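Local coordinates for putative flavoprotein (Bacteroides eggerthii, PDB 4ICI), which binds flavin mononucleotide in a flavodoxin-like fold and probably serves in electron transfer or another redox reaction, its exact role being unknown, at residues Y20-A23 and T27-A30; D41-A46 and S80-I85; I93-P96 and L101-R104; H113-K118 and P143-K148. One frame throughout, in Å; residues are numbered along the deposited sequence. Where two conformers were deposited one is given.

Interaction 1: Y20-A23 and T27-A30; sequences YFSA and TARA. With FMN (flavin mononucleotide), chain B; EDO (1,2-ethanediol), chain E; EDO (1,2-ethanediol), chain G.
Phosphate oxygen O2P of the flavin mononucleotide is gripped from both segments at once, by Ser22 OG at 2.6 Å and by two groups of Thr27. Of these, Thr27 OG1 stands 2.8 Å from O2P and the backbone N donates to it as well. This is the phosphate-binding loop of the flavodoxin fold, which runs from the end of strand 16-20 into the first turn of helix 26-38 and wraps the phosphate in hydroxyls and backbone N-H groups at the N-terminus of that helix, where the helix dipole would probably favour the anion. Ser22 OG reaches the phosphate because it stands opposite its own backbone N (chi1 -176°), and there it also receives a weak bond from Ala28 N. Ala23 N adds a bond to a second phosphate oxygen, O3P, and Thr24, Thr26 and Thr125 contribute hydroxyls to the cofactor from outside these segments. Thr27 OG1 is doubly engaged, since it also bonds Thr125 OG1. The ring of Tyr20 rests against the helix, its CE2 lying 3.6 Å from Ala28 CB. With only an alanine at Tyr20, that methyl is likely to lose its ring partner and a gap to open beside the helix. Thr27 CB packs 3.5 Å from Phe21 O, a buried carbonyl oxygen with no hydrogen-bond partner.

Interaction 2: D41-A46 and S80-I85; sequences DLYPIA and SKKENI. With EDO (1,2-ethanediol), chain E.
Strand 41-44 and the irregular segment 80-85 run past each other without a backbone hydrogen bond, coming nearest at Tyr43 and Lys82, whose CA atoms are 7.1 Å apart, just where a type I turn from Lys82 to Ile85 begins. Tyr43 fills the interval. Its ring extends toward the loop with CG anti to the backbone N (chi1 167°), and its OH donates to Ser80 O at 2.6 Å, on a lone pair and in the carbonyl plane. One ring face is taken by Lys82, whose CB sits 3.8 Å from the centroid and almost exactly on the ring normal, a CH-pi contact; CD of the same lysine follows at 3.7 Å from Tyr43 CD1. In the flavodoxin-like sheet 41-44 is an outermost strand, and here the connection leading into strand 90-96 packs beside it. A leucine in place of Tyr43 would probably leave Ser80 O without its hydroxyl donor and the lysine methylenes without a flat surface to lie on. Beyond the ring the chain of Lys82 bends, and NZ donates to Asn84 OD1 at 2.7 Å, while a water that accepts from Lys82 NZ makes a weak bond to Asp41 OD2. A second water joins Ala46 N to Ser80 N, each 3.2 Å from it.

Interaction 3: I93-P96 and L101-R104; sequences IGYP and LAPR. With FMN (flavin mononucleotide), chain B.
Ala102 sets its methyl squarely over one face of the Tyr95 ring, CB lying 3.9 Å from the centroid and 9° off the normal, a CH-pi contact. One residue on from Ala102, Pro103 CD packs 3.6 Å from Tyr95 CB, and the Pro103 ring meets Pro96 as well, the two CG atoms 3.9 Å apart. Pro103 CD also lies 3.1 Å from Pro96 O. No hydrogen bond crosses between the segments, so shape and apolar surface hold them together. Tyr95 can present its face to Ala102 because CG is wedged between its own backbone N and carbonyl carbon (chi1 48°), a tight placing that turns the ring toward the loop.

Further out, the polar end of Tyr95 is fixed by a hydrogen bond between its OH and Ser134 OG on helix 132-141, and Leu138 of that helix touches both Tyr95 and Ala102. Backbone bonds tie the strand to its neighbours, Gly94 to Ala19 and Phe21, Tyr95 to Phe123. At the end of 101-104 the Arg104 side chain bonds Glu68 O and Met69 O. On the cofactor side Pro96 CB comes to 3.3 Å from FMN O5', where the ribityl chain joins the phosphate. The arrangement belongs to the C-terminal end of the strands of the parallel sheet in the flavodoxin fold, where the loop after strand 90-96 turns back toward helix 104-112 beside the flavin mononucleotide site.

Interaction 4: H113-K118 and P143-K148; sequences HSLKGK and PDLNWK
Leu115 and Leu145 supply the apolar part of the contact, their side chains crossing at an angle with Leu145 CD2 3.9 Å from Leu115 CB. In both leucines CG lies opposite the carbonyl carbon (chi1 -61° in Leu115 and -56° in Leu145), and in Leu145 this carries the methyl-bearing end toward the turn although its CB leaves the backbone at an angle to it. Beside them Asn146 CB approaches Lys118 O to 3.3 Å.

The polar link is made by water, since no direct hydrogen bond joins the segments. One water donates to Leu115 O and to Lys118 O, the latter at 2.6 Å, and accepts from Asn146 N at 2.9 Å, so one molecule serves three backbone groups. A second water bridges Gly117 O and Asn146 ND2.

Backbone bonding shapes the turn itself: Lys118 N donates to Leu115 O at 3.1 Å, closing a type II turn with Gly117 at its third position, where positive phi suits glycine. The Lys118 side chain leads away from Leu145 and Asn146 to bond Tyr88 O and Ile85 O. Here the turn ahead of strand 119-125 meets the start of edge strand 146-152, a water-bridged corner of the flavodoxin-like parallel sheet.

Overall arrangement
The four contacts illustrate how a parallel alpha/beta sheet divides its work. Interactions 1 and 3 lie at the ends of the neighbouring inner strands 16-20 and 90-96, and both touch the flavin mononucleotide: the partly buried first with hydroxyls and N-H groups, the buried second through Pro96, its own packing being proline and methyl on a tyrosine ring. Phe21 N and Gly94 O join them at 2.9 Å. Interactions 2 and 4 lie at the outermost strands; water bridges both, but only interaction 2 adds a direct hydrogen bond. They are linked through Lys82 N and His113 NE2, and through Lys118 NZ, which bonds Ile85 O, while interaction 2 meets interaction 1 along paired strands at Tyr20. Interactions 1 and 4 lie on opposite sides of the chain's centre.

Interaction 1: Y20-A23 and T27-A30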
loop_
_atom_site.group_PDB
_atom_site.type_symbol
_atom_site.label_atom_id
_atom_site.label_comp_id
_atom_site.label_asym_id
_atom_site.label_seq_id
_atom_site.Cartn_x
_atom_site.Cartn_y
_atom_site.Cartn_z
ATOM N N TYR A 20 3.709 -3.460 -1.722
ATOM C CA TYR A 20 2.525 -3.079 -2.456
ATOM C C TYR A 20 1.626 -4.246 -2.755
ATOM O O TYR A 20 2.113 -5.370 -2.965
ATOM C CB TYR A 20 2.889 -2.338 -3.767
ATOM C CG TYR A 20 3.530 -3.252 -4.770
ATOM C CD1 TYR A 20 4.892 -3.563 -4.713
ATOM C CD2 TYR A 20 2.758 -3.894 -5.716
ATOM C CE1 TYR A 20 5.464 -4.440 -5.627
ATOM C CE2 TYR A 20 3.313 -4.767 -6.604
ATOM C CZ TYR A 20 4.670 -5.039 -6.560
ATOM O OH TYR A 20 5.230 -5.928 -7.470
ATOM N N PHE A 21 0.336 -3.946 -2.801
ATOM C CA PHE A 21 -0.667 -4.850 -3.343
ATOM C C PHE A 21 -1.152 -4.273 -4.674
ATOM O O PHE A 21 -1.395 -3.067 -4.808
ATOM C CB PHE A 21 -1.839 -4.955 -2.358
ATOM C CG PHE A 21 -3.061 -5.658 -2.912
ATOM C CD1 PHE A 21 -2.995 -6.966 -3.342
ATOM C CD2 PHE A 21 -4.260 -5.004 -2.984
ATOM C CE1 PHE A 21 -4.098 -7.584 -3.858
ATOM C CE2 PHE A 21 -5.369 -5.625 -3.490
ATOM C CZ PHE A 21 -5.281 -6.930 -3.938
ATOM N N SER A 22 -1.278 -5.150 -5.666
ATOM C CA SER A 22 -1.804 -4.774 -6.959
ATOM C C SER A 22 -2.638 -5.924 -7.490
ATOM O O SER A 22 -2.146 -7.054 -7.597
ATOM C CB SER A 22 -0.669 -4.467 -7.913
ATOM O OG SER A 22 -1.152 -4.000 -9.170
ATOM N N ALA A 23 -3.888 -5.649 -7.821
ATOM C CA ALA A 23 -4.766 -6.672 -8.385
ATOM C C ALA A 23 -4.716 -6.747 -9.900
ATOM O O ALA A 23 -4.815 -7.859 -10.464
ATOM C CB ALA A 23 -6.211 -6.457 -7.905
ATOM N N THR A 27 -0.933 -0.479 -9.689
ATOM C CA THR A 27 -0.142 -0.134 -8.514
ATOM C C THR A 27 1.239 -0.752 -8.584
ATOM O O THR A 27 2.208 -0.153 -8.093
ATOM C CB THR A 27 -0.874 -0.545 -7.223
ATOM O OG1 THR A 27 -2.215 -0.048 -7.305
ATOM C CG2 THR A 27 -0.205 0.041 -5.989
ATOM N N ALA A 28 1.364 -1.937 -9.175
ATOM C CA ALA A 28 2.690 -2.535 -9.354
ATOM C C ALA A 28 3.595 -1.606 -10.185
ATOM O O ALA A 28 4.787 -1.454 -9.905
ATOM C CB ALA A 28 2.575 -3.907 -10.011
ATOM N N ARG A 29 3.024 -1.006 -11.232
ATOM C CA ARG A 29 3.814 -0.119 -12.075
ATOM C C ARG A 29 4.232 1.131 -11.316
ATOM O O ARG A 29 5.390 1.575 -11.435
ATOM C CB ARG A 29 3.045 0.219 -13.353
ATOM C CG ARG A 29 2.945 -0.976 -14.318
ATOM C CD ARG A 29 2.388 -0.640 -15.724
ATOM N NE ARG A 29 1.123 0.109 -15.729
ATOM C CZ ARG A 29 -0.105 -0.417 -15.662
ATOM N NH1 ARG A 29 -0.300 -1.735 -15.557
ATOM N NH2 ARG A 29 -1.166 0.401 -15.690
ATOM N N ALA A 30 3.321 1.684 -10.504
ATOM C CA ALA A 30 3.659 2.818 -9.647
ATOM C C ALA A 30 4.770 2.434 -8.660
ATOM O O ALA A 30 5.739 3.174 -8.453
ATOM C CB ALA A 30 2.415 3.315 -8.901
HETATM N N1 FMN B . -11.110 4.063 -7.898
HETATM C C2 FMN B . -11.416 5.255 -7.289
HETATM O O2 FMN B . -11.013 6.302 -7.791
HETATM N N3 FMN B . -12.181 5.260 -6.130
HETATM C C4 FMN B . -12.698 4.105 -5.567
HETATM O O4 FMN B . -13.322 4.228 -4.496
HETATM C C4A FMN B . -12.416 2.889 -6.211
HETATM N N5 FMN B . -12.937 1.678 -5.704
HETATM C C5A FMN B . -12.590 0.491 -6.363
HETATM C C6 FMN B . -13.062 -0.729 -5.860
HETATM C C7 FMN B . -12.731 -1.913 -6.471
HETATM C C7M FMN B . -13.201 -3.214 -5.893
HETATM C C8 FMN B . -11.913 -1.925 -7.588
HETATM C C8M FMN B . -11.568 -3.230 -8.268
HETATM C C9 FMN B . -11.450 -0.720 -8.101
HETATM C C9A FMN B . -11.763 0.507 -7.485
HETATM N N10 FMN B . -11.286 1.728 -7.988
HETATM C C10 FMN B . -11.606 2.903 -7.353
HETATM C "C1'" FMN B . -10.360 1.739 -9.177
HETATM C "C2'" FMN B . -8.929 1.362 -8.700
HETATM O "O2'" FMN B . -8.477 2.105 -7.594
HETATM C "C3'" FMN B . -7.880 1.617 -9.801
HETATM O "O3'" FMN B . -8.334 1.050 -11.071
HETATM C "C4'" FMN B . -6.446 1.135 -9.425
HETATM O "O4'" FMN B . -5.555 1.798 -10.290
HETATM C "C5'" FMN B . -6.315 -0.415 -9.676
HETATM O "O5'" FMN B . -5.002 -0.737 -9.297
HETATM P P FMN B . -4.351 -2.176 -9.561
HETATM O O1P FMN B . -4.306 -2.313 -11.091
HETATM O O2P FMN B . -3.070 -2.235 -8.878
HETATM O O3P FMN B . -5.237 -3.273 -8.960
HETATM C C1 EDO E . 1.474 -9.462 -5.927
HETATM O O1 EDO E . 0.344 -10.300 -6.221
HETATM C C2 EDO E . 1.121 -7.989 -5.646
HETATM O O2 EDO E . -0.131 -7.805 -5.036
HETATM C C1 EDO G . 2.982 -7.223 -8.932
HETATM O O1 EDO G . 4.274 -7.801 -8.749
HETATM C C2 EDO G . 2.150 -7.567 -10.183
HETATM O O2 EDO G . 2.570 -7.027 -11.476
#

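Interaction 2: D41-A46 and S80-I85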
loop_
_atom_site.group_PDB
_atom_site.type_symbol
_atom_site.label_atom_id
_atom_site.label_comp_id
_atom_site.label_asym_id
_atom_site.label_seq_id
_atom_site.Cartn_x
_atom_site.Cartn_y
_atom_site.Cartn_z
ATOM N N ASP A 41 14.067 -1.820 -2.299
ATOM C CA ASP A 41 13.628 -3.183 -2.573
ATOM C C ASP A 41 12.125 -3.151 -2.737
ATOM O O ASP A 41 11.476 -2.371 -2.069
ATOM C CB ASP A 41 13.968 -4.084 -1.378
ATOM C CG ASP A 41 15.465 -4.350 -1.221
ATOM O OD1 ASP A 41 16.221 -4.176 -2.198
ATOM O OD2 ASP A 41 15.886 -4.768 -0.112
ATOM N N LEU A 42 11.577 -4.008 -3.598
ATOM C CA LEU A 42 10.135 -4.160 -3.725
ATOM C C LEU A 42 9.674 -5.483 -3.131
ATOM O O LEU A 42 10.349 -6.503 -3.311
ATOM C CB LEU A 42 9.673 -4.083 -5.183
ATOM C CG LEU A 42 9.145 -2.726 -5.648
ATOM C CD1 LEU A 42 10.240 -1.729 -5.577
ATOM C CD2 LEU A 42 8.557 -2.822 -7.091
ATOM N N TYR A 43 8.524 -5.443 -2.447
ATOM C CA TYR A 43 7.879 -6.604 -1.871
ATOM C C TYR A 43 6.418 -6.621 -2.351
ATOM O O TYR A 43 5.572 -5.868 -1.855
ATOM C CB TYR A 43 7.950 -6.572 -0.345
ATOM C CG TYR A 43 7.037 -7.573 0.364
ATOM C CD1 TYR A 43 7.182 -8.941 0.185
ATOM C CD2 TYR A 43 6.064 -7.135 1.228
ATOM C CE1 TYR A 43 6.334 -9.846 0.838
ATOM C CE2 TYR A 43 5.224 -8.037 1.878
ATOM C CZ TYR A 43 5.366 -9.369 1.674
ATOM O OH TYR A 43 4.517 -10.245 2.356
ATOM N N PRO A 44 6.116 -7.479 -3.347
ATOM C CA PRO A 44 4.740 -7.672 -3.720
ATOM C C PRO A 44 3.994 -8.424 -2.599
ATOM O O PRO A 44 4.407 -9.511 -2.156
ATOM C CB PRO A 44 4.824 -8.505 -4.996
ATOM C CG PRO A 44 6.273 -8.366 -5.487
ATOM C CD PRO A 44 7.045 -8.243 -4.204
ATOM N N ILE A 45 2.898 -7.831 -2.148
ATOM C CA ILE A 45 2.018 -8.440 -1.150
ATOM C C ILE A 45 1.082 -9.356 -1.933
ATOM O O ILE A 45 0.130 -8.869 -2.555
ATOM C CB ILE A 45 1.211 -7.363 -0.384
ATOM C CG1 ILE A 45 2.153 -6.374 0.371
ATOM C CG2 ILE A 45 0.221 -8.026 0.562
ATOM C CD1 ILE A 45 1.464 -5.088 0.898
ATOM N N ALA A 46 1.395 -10.658 -1.944
ATOM C CA ALA A 46 0.695 -11.605 -2.787
ATOM C C ALA A 46 -0.410 -12.292 -2.004
ATOM O O ALA A 46 -0.157 -12.922 -0.974
ATOM C CB ALA A 46 1.650 -12.671 -3.350
ATOM N N SER A 80 3.262 -15.123 1.582
ATOM C CA SER A 80 4.573 -15.165 2.239
ATOM C C SER A 80 4.904 -13.812 2.819
ATOM O O SER A 80 4.797 -12.806 2.089
ATOM C CB SER A 80 5.640 -15.533 1.206
ATOM O OG SER A 80 5.368 -16.807 0.669
ATOM N N LYS A 81 5.324 -13.781 4.081
ATOM C CA LYS A 81 5.796 -12.537 4.703
ATOM C C LYS A 81 7.155 -12.130 4.165
ATOM O O LYS A 81 7.920 -12.931 3.599
ATOM C CB LYS A 81 5.895 -12.667 6.233
ATOM C CG LYS A 81 4.548 -12.859 6.914
ATOM C CD LYS A 81 4.654 -12.833 8.424
ATOM C CE LYS A 81 3.296 -12.926 9.104
ATOM N NZ LYS A 81 3.470 -12.736 10.572
ATOM N N LYS A 82 7.454 -10.850 4.359
ATOM C CA LYS A 82 8.784 -10.328 4.091
ATOM C C LYS A 82 9.704 -10.649 5.269
ATOM O O LYS A 82 9.637 -10.020 6.334
ATOM C CB LYS A 82 8.708 -8.812 3.835
ATOM C CG LYS A 82 10.021 -8.196 3.354
ATOM C CD LYS A 82 10.381 -8.651 1.961
ATOM C CE LYS A 82 11.483 -7.846 1.324
ATOM N NZ LYS A 82 12.743 -8.605 1.281
ATOM N N GLU A 83 10.573 -11.628 5.079
ATOM C CA GLU A 83 11.306 -12.188 6.225
ATOM C C GLU A 83 12.319 -11.230 6.876
ATOM O O GLU A 83 12.540 -11.271 8.091
ATOM C CB GLU A 83 12.004 -13.479 5.802
ATOM C CG GLU A 83 11.020 -14.566 5.344
ATOM N N ASN A 84 12.929 -10.374 6.067
ATOM C CA ASN A 84 13.928 -9.404 6.565
ATOM C C ASN A 84 13.346 -8.019 6.851
ATOM O O ASN A 84 14.072 -7.029 6.820
ATOM C CB ASN A 84 15.066 -9.242 5.544
ATOM C CG ASN A 84 14.610 -8.564 4.252
ATOM O OD1 ASN A 84 13.392 -8.542 3.927
ATOM N ND2 ASN A 84 15.571 -7.980 3.516
ATOM N N ILE A 85 12.041 -7.948 7.106
ATOM C CA ILE A 85 11.374 -6.665 7.354
ATOM C C ILE A 85 12.095 -5.826 8.420
ATOM O O ILE A 85 12.115 -4.590 8.332
ATOM C CB ILE A 85 9.857 -6.882 7.720
ATOM C CG1 ILE A 85 9.088 -5.550 7.804
ATOM C CG2 ILE A 85 9.711 -7.700 9.015
ATOM C CD1 ILE A 85 8.868 -4.906 6.490
HETATM C C1 EDO E . 1.474 -9.462 -5.927
HETATM O O1 EDO E . 0.344 -10.300 -6.221
HETATM C C2 EDO E . 1.121 -7.989 -5.646
HETATM O O2 EDO E . -0.131 -7.805 -5.036
HETATM O O HOH W 1 14.980 -7.963 -0.257
HETATM O O HOH W 2 3.305 -12.649 -0.405
#

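Interaction 3: I93-P96 and L101-R104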
loop_
_atom_site.group_PDB
_atom_site.type_symbol
_atom_site.label_atom_id
_atom_site.label_comp_id
_atom_site.label_asym_id
_atom_site.label_seq_id
_atom_site.Cartn_x
_atom_site.Cartn_y
_atom_site.Cartn_z
ATOM N N ILE A 93 3.935 1.705 1.553
ATOM C CA ILE A 93 2.871 0.720 1.446
ATOM C C ILE A 93 1.883 1.180 0.383
ATOM O O ILE A 93 1.185 2.186 0.562
ATOM C CB ILE A 93 2.112 0.526 2.761
ATOM C CG1 ILE A 93 3.066 0.146 3.885
ATOM C CG2 ILE A 93 1.032 -0.526 2.582
ATOM C CD1 ILE A 93 2.405 -0.001 5.282
ATOM N N GLY A 94 1.859 0.481 -0.761
ATOM C CA GLY A 94 1.045 0.860 -1.870
ATOM C C GLY A 94 -0.139 -0.042 -2.133
ATOM O O GLY A 94 -0.119 -1.257 -1.856
ATOM N N TYR A 95 -1.181 0.557 -2.693
ATOM C CA TYR A 95 -2.447 -0.146 -2.922
ATOM C C TYR A 95 -3.292 0.582 -3.956
ATOM O O TYR A 95 -3.215 1.794 -4.096
ATOM C CB TYR A 95 -3.241 -0.329 -1.605
ATOM C CG TYR A 95 -3.364 0.935 -0.766
ATOM C CD1 TYR A 95 -2.384 1.266 0.163
ATOM C CD2 TYR A 95 -4.414 1.788 -0.925
ATOM C CE1 TYR A 95 -2.486 2.449 0.901
ATOM C CE2 TYR A 95 -4.521 2.956 -0.195
ATOM C CZ TYR A 95 -3.560 3.285 0.713
ATOM O OH TYR A 95 -3.630 4.460 1.448
ATOM N N PRO A 96 -4.207 -0.148 -4.595
ATOM C CA PRO A 96 -5.300 0.491 -5.305
ATOM C C PRO A 96 -6.333 0.998 -4.301
ATOM O O PRO A 96 -6.549 0.360 -3.265
ATOM C CB PRO A 96 -5.892 -0.647 -6.117
ATOM C CG PRO A 96 -5.638 -1.881 -5.281
ATOM C CD PRO A 96 -4.309 -1.614 -4.615
ATOM N N LEU A 101 -10.846 3.356 0.348
ATOM C CA LEU A 101 -10.075 2.744 1.415
ATOM C C LEU A 101 -8.912 1.924 0.862
ATOM O O LEU A 101 -8.870 1.595 -0.317
ATOM C CB LEU A 101 -10.967 1.802 2.252
ATOM C CG LEU A 101 -12.094 2.442 3.055
ATOM C CD1 LEU A 101 -13.079 1.332 3.505
ATOM C CD2 LEU A 101 -11.543 3.263 4.233
ATOM N N ALA A 102 -7.987 1.574 1.739
ATOM C CA ALA A 102 -7.022 0.514 1.431
ATOM C C ALA A 102 -7.737 -0.837 1.418
ATOM O O ALA A 102 -8.546 -1.132 2.295
ATOM C CB ALA A 102 -5.915 0.469 2.463
ATOM N N PRO A 103 -7.421 -1.691 0.431
ATOM C CA PRO A 103 -7.864 -3.084 0.507
ATOM C C PRO A 103 -7.469 -3.729 1.822
ATOM O O PRO A 103 -6.406 -3.415 2.384
ATOM C CB PRO A 103 -7.156 -3.739 -0.686
ATOM C CG PRO A 103 -6.911 -2.602 -1.656
ATOM C CD PRO A 103 -6.610 -1.429 -0.763
ATOM N N ARG A 104 -8.316 -4.639 2.312
ATOM C CA ARG A 104 -8.070 -5.240 3.616
ATOM C C ARG A 104 -6.779 -6.048 3.712
ATOM O O ARG A 104 -6.253 -6.225 4.805
ATOM C CB ARG A 104 -9.259 -6.071 4.065
ATOM C CG ARG A 104 -10.631 -5.391 4.051
ATOM C CD ARG A 104 -10.707 -4.117 4.781
ATOM N NE ARG A 104 -12.083 -3.624 4.861
ATOM C CZ ARG A 104 -12.416 -2.434 5.363
ATOM N NH1 ARG A 104 -11.465 -1.620 5.828
ATOM N NH2 ARG A 104 -13.697 -2.107 5.477
HETATM N N1 FMN B . -11.110 4.063 -7.898
HETATM C C2 FMN B . -11.416 5.255 -7.289
HETATM O O2 FMN B . -11.013 6.302 -7.791
HETATM N N3 FMN B . -12.181 5.260 -6.130
HETATM C C4 FMN B . -12.698 4.105 -5.567
HETATM O O4 FMN B . -13.322 4.228 -4.496
HETATM C C4A FMN B . -12.416 2.889 -6.211
HETATM N N5 FMN B . -12.937 1.678 -5.704
HETATM C C5A FMN B . -12.590 0.491 -6.363
HETATM C C6 FMN B . -13.062 -0.729 -5.860
HETATM C C7 FMN B . -12.731 -1.913 -6.471
HETATM C C7M FMN B . -13.201 -3.214 -5.893
HETATM C C8 FMN B . -11.913 -1.925 -7.588
HETATM C C8M FMN B . -11.568 -3.230 -8.268
HETATM C C9 FMN B . -11.450 -0.720 -8.101
HETATM C C9A FMN B . -11.763 0.507 -7.485
HETATM N N10 FMN B . -11.286 1.728 -7.988
HETATM C C10 FMN B . -11.606 2.903 -7.353
HETATM C "C1'" FMN B . -10.360 1.739 -9.177
HETATM C "C2'" FMN B . -8.929 1.362 -8.700
HETATM O "O2'" FMN B . -8.477 2.105 -7.594
HETATM C "C3'" FMN B . -7.880 1.617 -9.801
HETATM O "O3'" FMN B . -8.334 1.050 -11.071
HETATM C "C4'" FMN B . -6.446 1.135 -9.425
HETATM O "O4'" FMN B . -5.555 1.798 -10.290
HETATM C "C5'" FMN B . -6.315 -0.415 -9.676
HETATM O "O5'" FMN B . -5.002 -0.737 -9.297
HETATM P P FMN B . -4.351 -2.176 -9.561
HETATM O O1P FMN B . -4.306 -2.313 -11.091
HETATM O O2P FMN B . -3.070 -2.235 -8.878
HETATM O O3P FMN B . -5.237 -3.273 -8.960
#

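Interaction 4: H113-K118 and P143-K148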
loop_
_atom_site.group_PDB
_atom_site.type_symbol
_atom_site.label_atom_id
_atom_site.label_comp_id
_atom_site.label_asym_id
_atom_site.label_seq_id
_atom_site.Cartn_x
_atom_site.Cartn_y
_atom_site.Cartn_z
ATOM N N HIS A 113 3.580 -7.745 10.145
ATOM C CA HIS A 113 4.968 -7.306 10.074
ATOM C C HIS A 113 5.197 -6.246 11.158
ATOM O O HIS A 113 4.389 -5.343 11.282
ATOM C CB HIS A 113 5.264 -6.731 8.689
ATOM C CG HIS A 113 5.228 -7.746 7.579
ATOM N ND1 HIS A 113 4.057 -8.222 7.032
ATOM C CD2 HIS A 113 6.229 -8.362 6.903
ATOM C CE1 HIS A 113 4.338 -9.089 6.075
ATOM N NE2 HIS A 113 5.652 -9.194 5.976
ATOM N N SER A 114 6.282 -6.331 11.915
ATOM C CA SER A 114 6.591 -5.292 12.885
ATOM C C SER A 114 7.109 -4.058 12.156
ATOM O O SER A 114 8.138 -4.119 11.480
ATOM C CB SER A 114 7.614 -5.744 13.913
ATOM O OG SER A 114 7.840 -4.668 14.830
ATOM N N LEU A 115 6.359 -2.975 12.262
ATOM C CA LEU A 115 6.715 -1.716 11.636
ATOM C C LEU A 115 7.041 -0.646 12.685
ATOM O O LEU A 115 7.292 0.515 12.342
ATOM C CB LEU A 115 5.573 -1.252 10.725
ATOM C CG LEU A 115 5.239 -2.226 9.583
ATOM C CD1 LEU A 115 4.026 -1.694 8.828
ATOM C CD2 LEU A 115 6.423 -2.435 8.628
ATOM N N LYS A 116 7.067 -1.051 13.951
ATOM C CA LYS A 116 7.524 -0.183 15.047
ATOM C C LYS A 116 8.907 0.391 14.780
ATOM O O LYS A 116 9.811 -0.322 14.348
ATOM C CB LYS A 116 7.527 -0.976 16.362
ATOM C CG LYS A 116 8.037 -0.213 17.585
ATOM C CD LYS A 116 7.805 -0.992 18.892
ATOM C CE LYS A 116 8.781 -2.134 19.039
ATOM N NZ LYS A 116 8.820 -2.641 20.442
ATOM N N GLY A 117 9.038 1.705 14.969
ATOM C CA GLY A 117 10.297 2.388 14.779
ATOM C C GLY A 117 10.582 2.857 13.372
ATOM O O GLY A 117 11.457 3.678 13.180
ATOM N N LYS A 118 9.833 2.368 12.396
ATOM C CA LYS A 118 10.053 2.699 11.012
ATOM C C LYS A 118 9.216 3.898 10.568
ATOM O O LYS A 118 8.198 4.248 11.174
ATOM C CB LYS A 118 9.707 1.496 10.133
ATOM C CG LYS A 118 10.397 0.206 10.549
ATOM C CD LYS A 118 10.159 -0.893 9.555
ATOM C CE LYS A 118 10.563 -2.236 10.107
ATOM N NZ LYS A 118 12.001 -2.273 10.431
ATOM N N PRO A 143 -2.300 3.935 15.014
ATOM C CA PRO A 143 -1.772 5.237 15.420
ATOM C C PRO A 143 -0.393 5.201 16.062
ATOM O O PRO A 143 0.244 6.261 16.174
ATOM C CB PRO A 143 -2.815 5.726 16.435
ATOM C CG PRO A 143 -3.339 4.476 17.025
ATOM C CD PRO A 143 -3.487 3.606 15.799
ATOM N N ASP A 144 0.070 4.021 16.456
ATOM C CA ASP A 144 1.405 3.882 17.034
ATOM C C ASP A 144 2.502 3.924 16.004
ATOM O O ASP A 144 3.658 4.116 16.355
ATOM C CB ASP A 144 1.553 2.592 17.836
ATOM C CG ASP A 144 0.722 2.558 19.067
ATOM O OD1 ASP A 144 0.668 3.527 19.828
ATOM O OD2 ASP A 144 0.106 1.503 19.308
ATOM N N LEU A 145 2.166 3.757 14.724
ATOM C CA LEU A 145 3.173 3.856 13.674
ATOM C C LEU A 145 3.528 5.278 13.319
ATOM O O LEU A 145 2.725 6.200 13.503
ATOM C CB LEU A 145 2.715 3.104 12.402
ATOM C CG LEU A 145 2.360 1.637 12.625
ATOM C CD1 LEU A 145 1.955 0.976 11.286
ATOM C CD2 LEU A 145 3.527 0.882 13.283
ATOM N N ASN A 146 4.733 5.436 12.769
ATOM C CA ASN A 146 5.214 6.758 12.339
ATOM C C ASN A 146 4.825 7.023 10.881
ATOM O O ASN A 146 5.606 6.807 9.963
ATOM C CB ASN A 146 6.714 6.913 12.542
ATOM C CG ASN A 146 7.208 8.283 12.128
ATOM O OD1 ASN A 146 6.463 9.249 12.211
ATOM N ND2 ASN A 146 8.458 8.363 11.651
ATOM N N TRP A 147 3.589 7.455 10.692
ATOM C CA TRP A 147 3.036 7.709 9.359
ATOM C C TRP A 147 3.470 9.048 8.830
ATOM O O TRP A 147 3.441 10.044 9.547
ATOM C CB TRP A 147 1.523 7.705 9.413
ATOM C CG TRP A 147 0.917 6.364 9.703
ATOM C CD1 TRP A 147 0.437 5.918 10.893
ATOM C CD2 TRP A 147 0.645 5.339 8.754
ATOM N NE1 TRP A 147 -0.066 4.667 10.761
ATOM C CE2 TRP A 147 0.048 4.273 9.453
ATOM C CE3 TRP A 147 0.894 5.186 7.386
ATOM C CZ2 TRP A 147 -0.356 3.095 8.817
ATOM C CZ3 TRP A 147 0.498 4.023 6.762
ATOM C CH2 TRP A 147 -0.118 2.997 7.469
ATOM N N LYS A 148 3.841 9.073 7.563
ATOM C CA LYS A 148 4.041 10.313 6.829
ATOM C C LYS A 148 3.055 10.388 5.702
ATOM O O LYS A 148 2.422 9.390 5.364
ATOM C CB LYS A 148 5.483 10.440 6.346
ATOM C CG LYS A 148 6.541 10.574 7.467
ATOM C CD LYS A 148 7.950 10.898 6.950
ATOM C CE LYS A 148 8.912 11.326 8.073
ATOM N NZ LYS A 148 10.289 11.713 7.577
HETATM O O HOH W 3 6.475 3.166 12.806
HETATM O O HOH W 4 10.873 6.412 12.300
#